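Local structure of ABC transporter, periplasmic substrate-binding protein (Vibrio cholerae O1 biovar eltor, 1TWY) at residues A[142-156]-A[196-208]. The protein probably binds phosphate in the periplasm and delivers it to an ABC-type import system of the inner membrane. Sequence-based numbering, arbitrary orientation.
Sequences QKIAVVTREASSGTR and HNTQAVGFISIGS
A145 and V146 pair in parallel with A200 and V201, strands 145-149 and 200-205 running at 22°. Three backbone hydrogen bonds join them: A145 N to Q199 O (3.0 Å), V201 N to A145 O (3.0 Å) and V147 N to V201 O (2.9 Å). Beyond G202 the strands diverge, and the F203 ring makes the contact. Its CG lies between backbone N and carbonyl carbon (chi1 57°), bringing the outer ring atoms against T148 and T155; T148 OG1 (3.4 Å from CZ) and T155 CG2 (near CE2) lie at the edge. A water bridges R149 NH1 and F203 O, while R149 forms a side-on salt bridge with E150, NE to OE1 and NH2 to OE2, holding the bent arginine chain. At the other end, extended Q142 gives T198 OG1 a nearly straight bond from NE2 (3.1 Å, 168°) in its amide plane. Small A145 lets Q199 CG lie 3.6 Å from its CB, and branched I144 and V201 meet through methyls. S153 OG caps helix 154-163 by accepting from R156 N. In this periplasmic-binding-protein fold, helix 120-128 packs against I144, V146 and F203, helix 187-196 against V147, and strand 182-184 continues the sheet beyond 145-149, 96-109 beyond 200-205.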
loop_
_atom_site.group_PDB
_atom_site.type_symbol
_atom_site.label_atom_id
_atom_site.label_comp_id
_atom_site.label_asym_id
_atom_site.label_seq_id
_atom_site.Cartn_x
_atom_site.Cartn_y
_atom_site.Cartn_z
ATOM N N GLN A 142 -29.454 -7.934 2.863
ATOM C CA GLN A 142 -28.760 -8.037 4.135
ATOM C C GLN A 142 -27.907 -6.765 4.296
ATOM O O GLN A 142 -27.291 -6.340 3.370
ATOM C CB GLN A 142 -27.877 -9.261 4.116
ATOM C CG GLN A 142 -27.031 -9.439 5.373
ATOM C CD GLN A 142 -26.113 -10.688 5.338
ATOM O OE1 GLN A 142 -25.659 -11.112 4.284
ATOM N NE2 GLN A 142 -25.952 -11.287 6.461
ATOM N N LYS A 143 -27.980 -6.197 5.482
ATOM C CA LYS A 143 -27.263 -5.028 5.908
ATOM C C LYS A 143 -25.767 -5.320 5.800
ATOM O O LYS A 143 -25.249 -6.367 6.296
ATOM C CB LYS A 143 -27.620 -4.584 7.305
ATOM C CG LYS A 143 -26.990 -3.278 7.770
ATOM C CD LYS A 143 -27.564 -2.804 9.118
ATOM C CE LYS A 143 -26.854 -1.525 9.560
ATOM N NZ LYS A 143 -26.632 -0.521 8.443
ATOM N N ILE A 144 -25.084 -4.379 5.174
ATOM C CA ILE A 144 -23.592 -4.444 5.056
ATOM C C ILE A 144 -22.865 -4.163 6.371
ATOM O O ILE A 144 -23.155 -3.189 7.088
ATOM C CB ILE A 144 -23.104 -3.525 3.908
ATOM C CG1 ILE A 144 -23.726 -3.916 2.586
ATOM C CG2 ILE A 144 -21.547 -3.671 3.892
ATOM C CD1 ILE A 144 -23.419 -2.969 1.546
ATOM N N ALA A 145 -21.902 -5.021 6.744
ATOM C CA ALA A 145 -20.967 -4.636 7.868
ATOM C C ALA A 145 -19.645 -4.214 7.163
ATOM O O ALA A 145 -19.045 -5.036 6.433
ATOM C CB ALA A 145 -20.689 -5.770 8.844
ATOM N N VAL A 146 -19.318 -2.967 7.251
ATOM C CA VAL A 146 -18.103 -2.410 6.619
ATOM C C VAL A 146 -17.020 -2.599 7.608
ATOM O O VAL A 146 -17.093 -2.157 8.679
ATOM C CB VAL A 146 -18.293 -0.909 6.436
ATOM C CG1 VAL A 146 -17.088 -0.249 5.763
ATOM C CG2 VAL A 146 -19.504 -0.672 5.536
ATOM N N VAL A 147 -15.897 -3.178 7.190
ATOM C CA VAL A 147 -14.716 -3.435 8.014
ATOM C C VAL A 147 -13.510 -2.686 7.434
ATOM O O VAL A 147 -13.273 -2.651 6.237
ATOM C CB VAL A 147 -14.433 -4.867 8.115
ATOM C CG1 VAL A 147 -13.385 -5.055 9.300
ATOM C CG2 VAL A 147 -15.647 -5.693 8.311
ATOM N N THR A 148 -12.739 -2.057 8.346
ATOM C CA THR A 148 -11.624 -1.294 8.061
ATOM C C THR A 148 -10.444 -1.663 8.991
ATOM O O THR A 148 -10.627 -2.548 9.853
ATOM C CB THR A 148 -11.954 0.185 7.959
ATOM O OG1 THR A 148 -10.789 0.855 7.422
ATOM C CG2 THR A 148 -12.257 0.815 9.333
ATOM N N ARG A 149 -9.350 -1.005 8.922
ATOM C CA ARG A 149 -8.191 -1.225 9.765
ATOM C C ARG A 149 -8.060 -0.030 10.744
ATOM O O ARG A 149 -8.805 0.971 10.670
ATOM C CB ARG A 149 -6.978 -1.413 8.851
ATOM C CG ARG A 149 -6.885 -2.729 8.156
ATOM C CD ARG A 149 -6.597 -3.925 9.115
ATOM N NE ARG A 149 -5.351 -3.716 9.749
ATOM C CZ ARG A 149 -4.178 -3.874 9.176
ATOM N NH1 ARG A 149 -4.093 -4.470 7.973
ATOM N NH2 ARG A 149 -3.072 -3.569 9.835
ATOM N N GLU A 150 -7.110 -0.189 11.656
ATOM C CA GLU A 150 -6.813 0.821 12.615
ATOM C C GLU A 150 -6.350 2.125 11.942
ATOM O O GLU A 150 -5.772 2.119 10.853
ATOM C CB GLU A 150 -5.805 0.269 13.606
ATOM C CG GLU A 150 -4.387 -0.025 13.179
ATOM C CD GLU A 150 -4.121 -1.285 12.422
ATOM O OE1 GLU A 150 -5.040 -2.028 11.958
ATOM O OE2 GLU A 150 -2.905 -1.483 11.978
ATOM N N ALA A 151 -6.412 3.204 12.733
ATOM C CA ALA A 151 -6.159 4.524 12.285
ATOM C C ALA A 151 -4.775 4.733 11.774
ATOM O O ALA A 151 -4.578 5.432 10.774
ATOM C CB ALA A 151 -6.586 5.539 13.249
ATOM N N SER A 152 -3.831 4.037 12.398
ATOM C CA SER A 152 -2.392 4.129 12.065
ATOM C C SER A 152 -1.996 3.210 10.908
ATOM O O SER A 152 -0.867 3.205 10.449
ATOM C CB SER A 152 -1.522 3.761 13.240
ATOM O OG SER A 152 -1.656 2.420 13.640
ATOM N N SER A 153 -2.905 2.418 10.398
ATOM C CA SER A 153 -2.564 1.474 9.298
ATOM C C SER A 153 -2.256 2.072 7.988
ATOM O O SER A 153 -3.052 2.835 7.424
ATOM C CB SER A 153 -3.693 0.464 9.079
ATOM O OG SER A 153 -3.631 -0.180 7.846
ATOM N N GLY A 154 -1.059 1.716 7.473
ATOM C CA GLY A 154 -0.705 2.058 6.113
ATOM C C GLY A 154 -1.627 1.558 5.035
ATOM O O GLY A 154 -1.843 2.230 3.981
ATOM N N THR A 155 -2.134 0.335 5.226
ATOM C CA THR A 155 -3.010 -0.260 4.286
ATOM C C THR A 155 -4.320 0.545 4.212
ATOM O O THR A 155 -4.813 0.829 3.126
ATOM C CB THR A 155 -3.272 -1.662 4.775
ATOM O OG1 THR A 155 -2.027 -2.384 4.650
ATOM C CG2 THR A 155 -4.211 -2.356 3.888
ATOM N N ARG A 156 -4.761 0.921 5.374
ATOM C CA ARG A 156 -6.010 1.802 5.466
ATOM C C ARG A 156 -5.777 3.123 4.753
ATOM O O ARG A 156 -6.678 3.583 3.991
ATOM C CB ARG A 156 -6.439 2.036 6.837
ATOM C CG ARG A 156 -7.725 2.826 6.893
ATOM C CD ARG A 156 -8.101 3.070 8.300
ATOM N NE ARG A 156 -9.183 3.986 8.433
ATOM C CZ ARG A 156 -9.890 4.213 9.559
ATOM N NH1 ARG A 156 -9.770 3.522 10.725
ATOM N NH2 ARG A 156 -10.834 5.151 9.466
ATOM N N HIS A 196 -16.253 -15.327 8.960
ATOM C CA HIS A 196 -17.293 -15.646 9.941
ATOM C C HIS A 196 -18.560 -14.797 9.893
ATOM O O HIS A 196 -19.470 -15.070 10.676
ATOM C CB HIS A 196 -16.709 -15.570 11.335
ATOM C CG HIS A 196 -15.971 -16.772 11.745
ATOM N ND1 HIS A 196 -14.874 -16.715 12.546
ATOM C CD2 HIS A 196 -16.172 -18.085 11.496
ATOM C CE1 HIS A 196 -14.431 -17.936 12.791
ATOM N NE2 HIS A 196 -15.211 -18.780 12.196
ATOM N N ASN A 197 -18.615 -13.862 8.933
ATOM C CA ASN A 197 -19.754 -12.953 8.805
ATOM C C ASN A 197 -20.120 -12.772 7.389
ATOM O O ASN A 197 -19.493 -12.015 6.664
ATOM C CB ASN A 197 -19.463 -11.627 9.565
ATOM C CG ASN A 197 -19.222 -11.817 10.989
ATOM O OD1 ASN A 197 -20.212 -11.884 11.759
ATOM N ND2 ASN A 197 -17.940 -11.941 11.399
ATOM N N THR A 198 -21.204 -13.409 6.974
ATOM C CA THR A 198 -21.773 -13.326 5.620
ATOM C C THR A 198 -21.971 -11.875 5.110
ATOM O O THR A 198 -21.868 -11.615 3.942
ATOM C CB THR A 198 -23.125 -14.060 5.509
ATOM O OG1 THR A 198 -24.016 -13.653 6.510
ATOM C CG2 THR A 198 -22.961 -15.575 5.767
ATOM N N GLN A 199 -22.231 -10.956 6.067
ATOM C CA GLN A 199 -22.517 -9.560 5.752
ATOM C C GLN A 199 -21.292 -8.686 5.524
ATOM O O GLN A 199 -21.451 -7.561 5.123
ATOM C CB GLN A 199 -23.339 -8.920 6.869
ATOM C CG GLN A 199 -22.674 -8.669 8.265
ATOM C CD GLN A 199 -22.807 -9.770 9.299
ATOM O OE1 GLN A 199 -22.824 -10.922 8.911
ATOM N NE2 GLN A 199 -22.895 -9.442 10.593
ATOM N N ALA A 200 -20.070 -9.162 5.840
ATOM C CA ALA A 200 -18.959 -8.262 5.913
ATOM C C ALA A 200 -18.212 -8.070 4.590
ATOM O O ALA A 200 -18.202 -8.899 3.695
ATOM C CB ALA A 200 -17.911 -8.844 6.981
ATOM N N VAL A 201 -17.650 -6.874 4.461
ATOM C CA VAL A 201 -16.697 -6.531 3.430
ATOM C C VAL A 201 -15.549 -5.873 4.026
ATOM O O VAL A 201 -15.602 -5.111 5.043
ATOM C CB VAL A 201 -17.263 -5.576 2.331
ATOM C CG1 VAL A 201 -17.848 -4.316 2.879
ATOM C CG2 VAL A 201 -16.311 -5.370 1.126
ATOM N N GLY A 202 -14.397 -6.205 3.444
ATOM C CA GLY A 202 -13.186 -5.608 3.914
ATOM C C GLY A 202 -12.113 -5.594 2.832
ATOM O O GLY A 202 -12.385 -5.860 1.683
ATOM N N PHE A 203 -10.925 -5.167 3.232
ATOM C CA PHE A 203 -9.728 -5.051 2.318
ATOM C C PHE A 203 -8.534 -5.650 3.052
ATOM O O PHE A 203 -8.388 -5.533 4.286
ATOM C CB PHE A 203 -9.475 -3.656 1.826
ATOM C CG PHE A 203 -9.295 -2.642 2.867
ATOM C CD1 PHE A 203 -10.388 -1.986 3.420
ATOM C CD2 PHE A 203 -8.041 -2.377 3.392
ATOM C CE1 PHE A 203 -10.257 -1.104 4.458
ATOM C CE2 PHE A 203 -7.922 -1.465 4.470
ATOM C CZ PHE A 203 -9.054 -0.811 4.961
ATOM N N ILE A 204 -7.647 -6.252 2.302
ATOM C CA ILE A 204 -6.405 -6.870 2.809
ATOM C C ILE A 204 -5.339 -6.722 1.735
ATOM O O ILE A 204 -5.596 -6.516 0.547
ATOM C CB ILE A 204 -6.563 -8.354 3.079
ATOM C CG1 ILE A 204 -7.008 -9.201 1.837
ATOM C CG2 ILE A 204 -7.525 -8.663 4.278
ATOM C CD1 ILE A 204 -7.082 -10.731 2.235
ATOM N N SER A 205 -4.090 -6.775 2.159
ATOM C CA SER A 205 -2.986 -6.873 1.206
ATOM C C SER A 205 -3.186 -8.083 0.268
ATOM O O SER A 205 -3.609 -9.158 0.675
ATOM C CB SER A 205 -1.663 -7.097 1.949
ATOM O OG SER A 205 -1.546 -6.326 3.162
ATOM N N ILE A 206 -2.911 -7.894 -1.038
ATOM C CA ILE A 206 -3.248 -8.885 -2.004
ATOM C C ILE A 206 -2.534 -10.217 -1.762
ATOM O O ILE A 206 -3.133 -11.293 -1.943
ATOM C CB ILE A 206 -2.974 -8.303 -3.432
ATOM C CG1 ILE A 206 -3.599 -9.190 -4.455
ATOM C CG2 ILE A 206 -1.404 -8.122 -3.664
ATOM C CD1 ILE A 206 -3.760 -8.476 -5.748
ATOM N N GLY A 207 -1.341 -10.129 -1.193
ATOM C CA GLY A 207 -0.552 -11.306 -0.813
ATOM C C GLY A 207 -1.138 -12.130 0.300
ATOM O O GLY A 207 -0.884 -13.341 0.367
ATOM N N SER A 208 -1.986 -11.512 1.129
ATOM C CA SER A 208 -2.625 -12.214 2.251
ATOM C C SER A 208 -3.835 -12.959 1.850
ATOM O O SER A 208 -4.366 -13.697 2.654
ATOM C CB SER A 208 -2.889 -11.245 3.390
ATOM O OG SER A 208 -3.867 -10.378 3.029
HETATM O O HOH W 1 -6.251 -5.599 6.195
#